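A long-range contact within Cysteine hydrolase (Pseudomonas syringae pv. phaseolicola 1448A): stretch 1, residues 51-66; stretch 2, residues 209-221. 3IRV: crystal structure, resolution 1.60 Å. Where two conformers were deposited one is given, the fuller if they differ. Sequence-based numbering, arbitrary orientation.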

# COMPACT_ATOMS: atom_id res chain seq x y z
N GLN A 51 -21.48 11.78 7.55
CA GLN A 51 -21.76 12.43 8.85
C GLN A 51 -20.54 12.48 9.80
O GLN A 51 -20.21 13.57 10.30
N PRO A 52 -19.86 11.34 10.04
CA PRO A 52 -18.64 11.45 10.86
C PRO A 52 -17.60 12.40 10.30
O PRO A 52 -16.98 13.13 11.07
N ILE A 53 -17.40 12.38 8.98
CA ILE A 53 -16.45 13.35 8.40
C ILE A 53 -16.91 14.81 8.64
O ILE A 53 -16.10 15.68 9.01
N GLN A 54 -18.21 15.09 8.50
CA GLN A 54 -18.71 16.45 8.76
C GLN A 54 -18.38 16.90 10.20
O GLN A 54 -17.90 18.03 10.42
N LYS A 55 -18.62 16.02 11.16
CA LYS A 55 -18.28 16.30 12.56
C LYS A 55 -16.78 16.53 12.74
O LYS A 55 -16.37 17.46 13.43
N LEU A 56 -15.99 15.68 12.10
CA LEU A 56 -14.54 15.78 12.15
C LEU A 56 -14.06 17.13 11.64
O LEU A 56 -13.23 17.78 12.29
N LEU A 57 -14.58 17.54 10.47
CA LEU A 57 -14.11 18.79 9.86
C LEU A 57 -14.52 20.01 10.69
O LEU A 57 -13.73 20.93 10.88
N GLN A 58 -15.72 19.98 11.25
CA GLN A 58 -16.18 21.05 12.13
C GLN A 58 -15.25 21.17 13.35
O GLN A 58 -14.83 22.27 13.70
N ALA A 59 -14.88 20.04 13.95
CA ALA A 59 -13.95 20.09 15.10
C ALA A 59 -12.55 20.54 14.72
O ALA A 59 -11.93 21.34 15.43
N ALA A 60 -12.07 20.07 13.57
CA ALA A 60 -10.73 20.39 13.11
C ALA A 60 -10.61 21.89 12.85
O ALA A 60 -9.68 22.54 13.35
N ARG A 61 -11.57 22.46 12.11
CA ARG A 61 -11.50 23.88 11.80
C ARG A 61 -11.58 24.73 13.07
O ARG A 61 -10.87 25.73 13.19
N ALA A 62 -12.39 24.29 14.04
CA ALA A 62 -12.52 25.00 15.32
C ALA A 62 -11.20 25.00 16.11
O ALA A 62 -10.91 25.95 16.87
N ALA A 63 -10.40 23.95 15.95
CA ALA A 63 -9.15 23.86 16.67
C ALA A 63 -7.93 24.28 15.83
O ALA A 63 -6.78 24.05 16.24
N GLN A 64 -8.20 24.86 14.66
CA GLN A 64 -7.15 25.31 13.73
C GLN A 64 -6.29 24.13 13.25
O GLN A 64 -5.07 24.28 13.03
N VAL A 65 -6.92 22.97 13.13
CA VAL A 65 -6.26 21.79 12.58
C VAL A 65 -6.52 21.86 11.06
O VAL A 65 -7.68 21.92 10.63
N MET A 66 -5.45 21.90 10.26
CA MET A 66 -5.58 22.06 8.81
C MET A 66 -6.37 20.93 8.19
O MET A 66 -6.17 19.78 8.54
N THR A 209 -11.67 5.75 16.43
CA THR A 209 -12.93 6.27 15.89
C THR A 209 -12.89 7.78 15.69
O THR A 209 -12.10 8.50 16.35
N THR A 210 -13.77 8.25 14.81
CA THR A 210 -13.92 9.69 14.61
C THR A 210 -14.21 10.41 15.93
O THR A 210 -13.57 11.43 16.23
N ALA A 211 -15.14 9.85 16.71
CA ALA A 211 -15.52 10.48 17.99
C ALA A 211 -14.33 10.62 18.93
O ALA A 211 -14.13 11.67 19.54
N GLU A 212 -13.51 9.57 19.03
CA GLU A 212 -12.35 9.67 19.92
C GLU A 212 -11.31 10.64 19.41
O GLU A 212 -10.73 11.38 20.21
N VAL A 213 -11.08 10.69 18.11
CA VAL A 213 -10.13 11.68 17.62
C VAL A 213 -10.60 13.14 17.81
O VAL A 213 -9.80 14.02 18.13
N ILE A 214 -11.91 13.37 17.67
CA ILE A 214 -12.51 14.68 17.93
C ILE A 214 -12.29 15.07 19.40
O ILE A 214 -11.88 16.20 19.69
N ARG A 215 -12.52 14.14 20.31
CA ARG A 215 -12.31 14.39 21.75
C ARG A 215 -10.87 14.75 22.06
O ARG A 215 -10.58 15.66 22.85
N ARG A 216 -9.97 14.03 21.40
CA ARG A 216 -8.54 14.22 21.56
C ARG A 216 -8.10 15.58 21.03
O ARG A 216 -7.24 16.24 21.62
N ILE A 217 -8.71 16.00 19.91
CA ILE A 217 -8.45 17.31 19.33
C ILE A 217 -8.97 18.43 20.26
O ILE A 217 -8.26 19.41 20.54
N GLU A 218 -10.20 18.26 20.76
CA GLU A 218 -10.82 19.24 21.66
C GLU A 218 -10.06 19.41 22.99
O GLU A 218 -9.96 20.52 23.51
N SER A 219 -9.52 18.32 23.50
CA SER A 219 -8.81 18.32 24.79
C SER A 219 -7.42 18.94 24.67
O SER A 219 -6.93 19.56 25.61
N ALA A 220 -6.79 18.77 23.52
CA ALA A 220 -5.46 19.32 23.27
C ALA A 220 -5.50 20.81 22.95
O ALA A 220 -4.50 21.51 23.09
N TYR A 221 -6.67 21.28 22.51
CA TYR A 221 -6.85 22.68 22.15
C TYR A 221 -7.41 23.46 23.33
O TYR A 221 -6.76 24.38 23.84

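Two helices, 51-62 and 210-220, lie side by side and run almost parallel, at 10°, with axes 9.8 Å apart at closest approach. The contact buries 550 Å² and is mostly apolar. No clear hydrogen bond crosses it.

T209 is the N-cap of the second helix. Its chi1 is p, and its OG1 accepts from E212 N at 3.1 Å. It does not reach the first stretch.

T210 points toward the first helix with chi1 m. Its CG2 lies 3.3 Å from P52 O and 4.0 Å from L56 CB. P52 O is already the acceptor for L56 N in its own helix, at 2.9 Å. T210 OG1 is 3.7 Å from P52 CB and is hydrogen-bonded elsewhere in the structure.

A211 and E212 make no contact across the pair. E212 instead works along its own helix, in salt bridges from OE1 to R215 NH1 at 2.8 Å and from OE2 to R216 NE at 3.1 Å.

V213 points sideways, with chi1 off the wells at 96°. Its CG1 meets L56 CD1 at 3.7 Å. L56, in rotamer t, p, is a knob whose hole is formed by T210, V213, I214 and I217.

I214 points toward the partner, in m, t. Its CD1 reaches the backbone, 3.7 Å from both K55 C and L56 N, and is 3.8 Å from K55 CB. K55 starts toward the contact, but its end leads away. I214 CG2 packs on A59 CB at 3.8 Å. A59 points inward.

I217 also points in, again m, t, and has the largest covered area of any residue in the contact. Its CG2 touches A63 CB at 3.6 Å and V65 CG2 at 4.3 Å. Its CD1 is 4.4 Å from L56 CD1. One isoleucine thus bridges the helix and the loop after it.

E218 starts sideways and only its end comes nearer. S219 and A220 stay out of reach; S219 OG bonds back to R215 O at 2.9 Å.

Y221 closes the contact, with chi1 t. A63, the first residue to leave helical geometry, lies over one face of the ring. Its CA is 3.7 Å from the centroid of the Y221 ring, 10° off the normal, a CH-pi contact. A63 CB is 3.8 Å from Y221 CG. At the tip, Y221 OH is 3.0 Å from Q64 OE1; the geometry leaves a hydrogen bond there undecided. Y221 is poorly ordered, so its details deserve caution.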

# COMPACT_ATOMS: atom_id res chain seq x y z
CB GLN A 51 -22.98 11.75 9.49
CG GLN A 51 -23.63 12.52 10.60
CD GLN A 51 -24.86 11.79 11.14
OE1 GLN A 51 -24.93 11.44 12.32
NE2 GLN A 51 -25.83 11.52 10.25
CB PRO A 52 -18.07 10.02 10.90
CG PRO A 52 -18.94 9.18 10.07
CD PRO A 52 -20.18 9.93 9.70
CB ILE A 53 -16.15 13.04 6.91
CG1 ILE A 53 -15.48 11.66 6.80
CG2 ILE A 53 -15.22 14.10 6.32
CD1 ILE A 53 -15.22 11.23 5.42
CB GLN A 54 -20.22 16.51 8.54
CG GLN A 54 -20.65 16.46 7.11
CD GLN A 54 -22.17 16.45 6.98
OE1 GLN A 54 -22.87 15.84 7.79
NE2 GLN A 54 -22.68 17.11 5.93
CB LYS A 55 -18.76 15.16 13.47
CG LYS A 55 -20.27 14.99 13.52
CD LYS A 55 -20.60 13.87 14.49
CE LYS A 55 -22.07 13.88 14.89
NZ LYS A 55 -22.91 13.24 13.84
CB LEU A 56 -13.88 14.66 11.34
CG LEU A 56 -12.36 14.74 11.23
CD1 LEU A 56 -11.68 14.61 12.61
CD2 LEU A 56 -11.89 13.67 10.26
CB LEU A 57 -14.57 18.92 8.39
CG LEU A 57 -14.12 17.75 7.50
CD1 LEU A 57 -14.44 18.00 6.03
CD2 LEU A 57 -12.63 17.44 7.68
CB GLN A 58 -17.63 20.80 12.53
CG GLN A 58 -18.20 21.79 13.51
CD GLN A 58 -19.59 21.36 14.00
OE1 GLN A 58 -19.80 20.20 14.40
NE2 GLN A 58 -20.53 22.29 13.98
CB ALA A 59 -13.90 18.77 15.83
CB ALA A 60 -10.42 19.59 11.83
CB ARG A 61 -12.55 24.28 10.77
CG ARG A 61 -12.41 23.55 9.43
CD ARG A 61 -13.20 24.25 8.33
NE ARG A 61 -13.30 23.42 7.13
CZ ARG A 61 -14.32 22.62 6.86
NH1 ARG A 61 -15.37 22.56 7.69
NH2 ARG A 61 -14.30 21.86 5.76
CB ALA A 62 -13.65 24.38 16.15
CB ALA A 63 -8.96 22.44 17.18
CB GLN A 64 -6.30 26.43 14.37
CG GLN A 64 -6.83 27.85 14.19
CD GLN A 64 -8.26 28.03 14.66
OE1 GLN A 64 -8.59 27.74 15.82
NE2 GLN A 64 -9.13 28.50 13.77
CB VAL A 65 -6.83 20.47 13.16
CG1 VAL A 65 -6.34 19.25 12.36
CG2 VAL A 65 -6.43 20.33 14.64
CB MET A 66 -4.19 22.13 8.14
CG MET A 66 -4.20 22.23 6.59
SD MET A 66 -2.58 22.62 5.82
CE MET A 66 -1.60 21.54 6.82
CB THR A 209 -14.13 5.97 16.80
OG1 THR A 209 -13.92 6.60 18.07
CG2 THR A 209 -14.28 4.46 16.99
CB THR A 210 -15.05 9.99 13.61
OG1 THR A 210 -14.76 9.32 12.39
CG2 THR A 210 -15.16 11.48 13.33
CB ALA A 211 -16.65 9.71 18.68
CB GLU A 212 -11.70 8.32 20.26
CG GLU A 212 -10.22 8.41 20.79
CD GLU A 212 -9.97 9.30 22.05
OE1 GLU A 212 -10.92 9.75 22.76
OE2 GLU A 212 -8.78 9.53 22.35
CB VAL A 213 -9.67 11.36 16.16
CG1 VAL A 213 -10.45 12.12 15.12
CG2 VAL A 213 -8.16 11.61 16.02
CB ILE A 214 -14.01 14.69 17.56
CG1 ILE A 214 -14.16 14.66 16.02
CG2 ILE A 214 -14.74 15.90 18.18
CD1 ILE A 214 -15.60 14.49 15.54
CB ARG A 215 -12.72 13.17 22.55
CG ARG A 215 -14.21 12.99 22.56
CD ARG A 215 -14.67 12.06 23.63
NE ARG A 215 -15.43 10.94 23.08
CZ ARG A 215 -14.93 9.71 22.95
NH1 ARG A 215 -13.68 9.44 23.37
NH2 ARG A 215 -15.69 8.76 22.42
CB ARG A 216 -7.80 13.08 20.86
CG ARG A 216 -6.55 12.65 21.56
CD ARG A 216 -5.77 11.71 20.68
NE ARG A 216 -6.27 10.34 20.75
CZ ARG A 216 -5.90 9.36 19.93
NH1 ARG A 216 -6.42 8.15 20.07
NH2 ARG A 216 -5.01 9.59 18.96
CB ILE A 217 -9.12 17.45 17.92
CG1 ILE A 217 -8.33 16.66 16.86
CG2 ILE A 217 -9.25 18.91 17.50
CD1 ILE A 217 -9.06 16.53 15.51
CB GLU A 218 -12.28 18.87 21.93
CG GLU A 218 -13.17 19.05 20.72
CD GLU A 218 -14.54 18.39 20.87
OE1 GLU A 218 -14.71 17.54 21.78
OE2 GLU A 218 -15.43 18.71 20.08
CB SER A 219 -8.70 16.90 25.33
OG SER A 219 -9.99 16.37 25.57
CB ALA A 220 -4.80 18.57 22.14
CB TYR A 221 -7.78 22.78 20.93
CG TYR A 221 -7.93 24.17 20.35
CD1 TYR A 221 -9.08 24.93 20.61
CD2 TYR A 221 -6.94 24.72 19.54
CE1 TYR A 221 -9.23 26.21 20.09
CE2 TYR A 221 -7.08 26.01 19.00
CZ TYR A 221 -8.24 26.74 19.28
OH TYR A 221 -8.40 28.00 18.76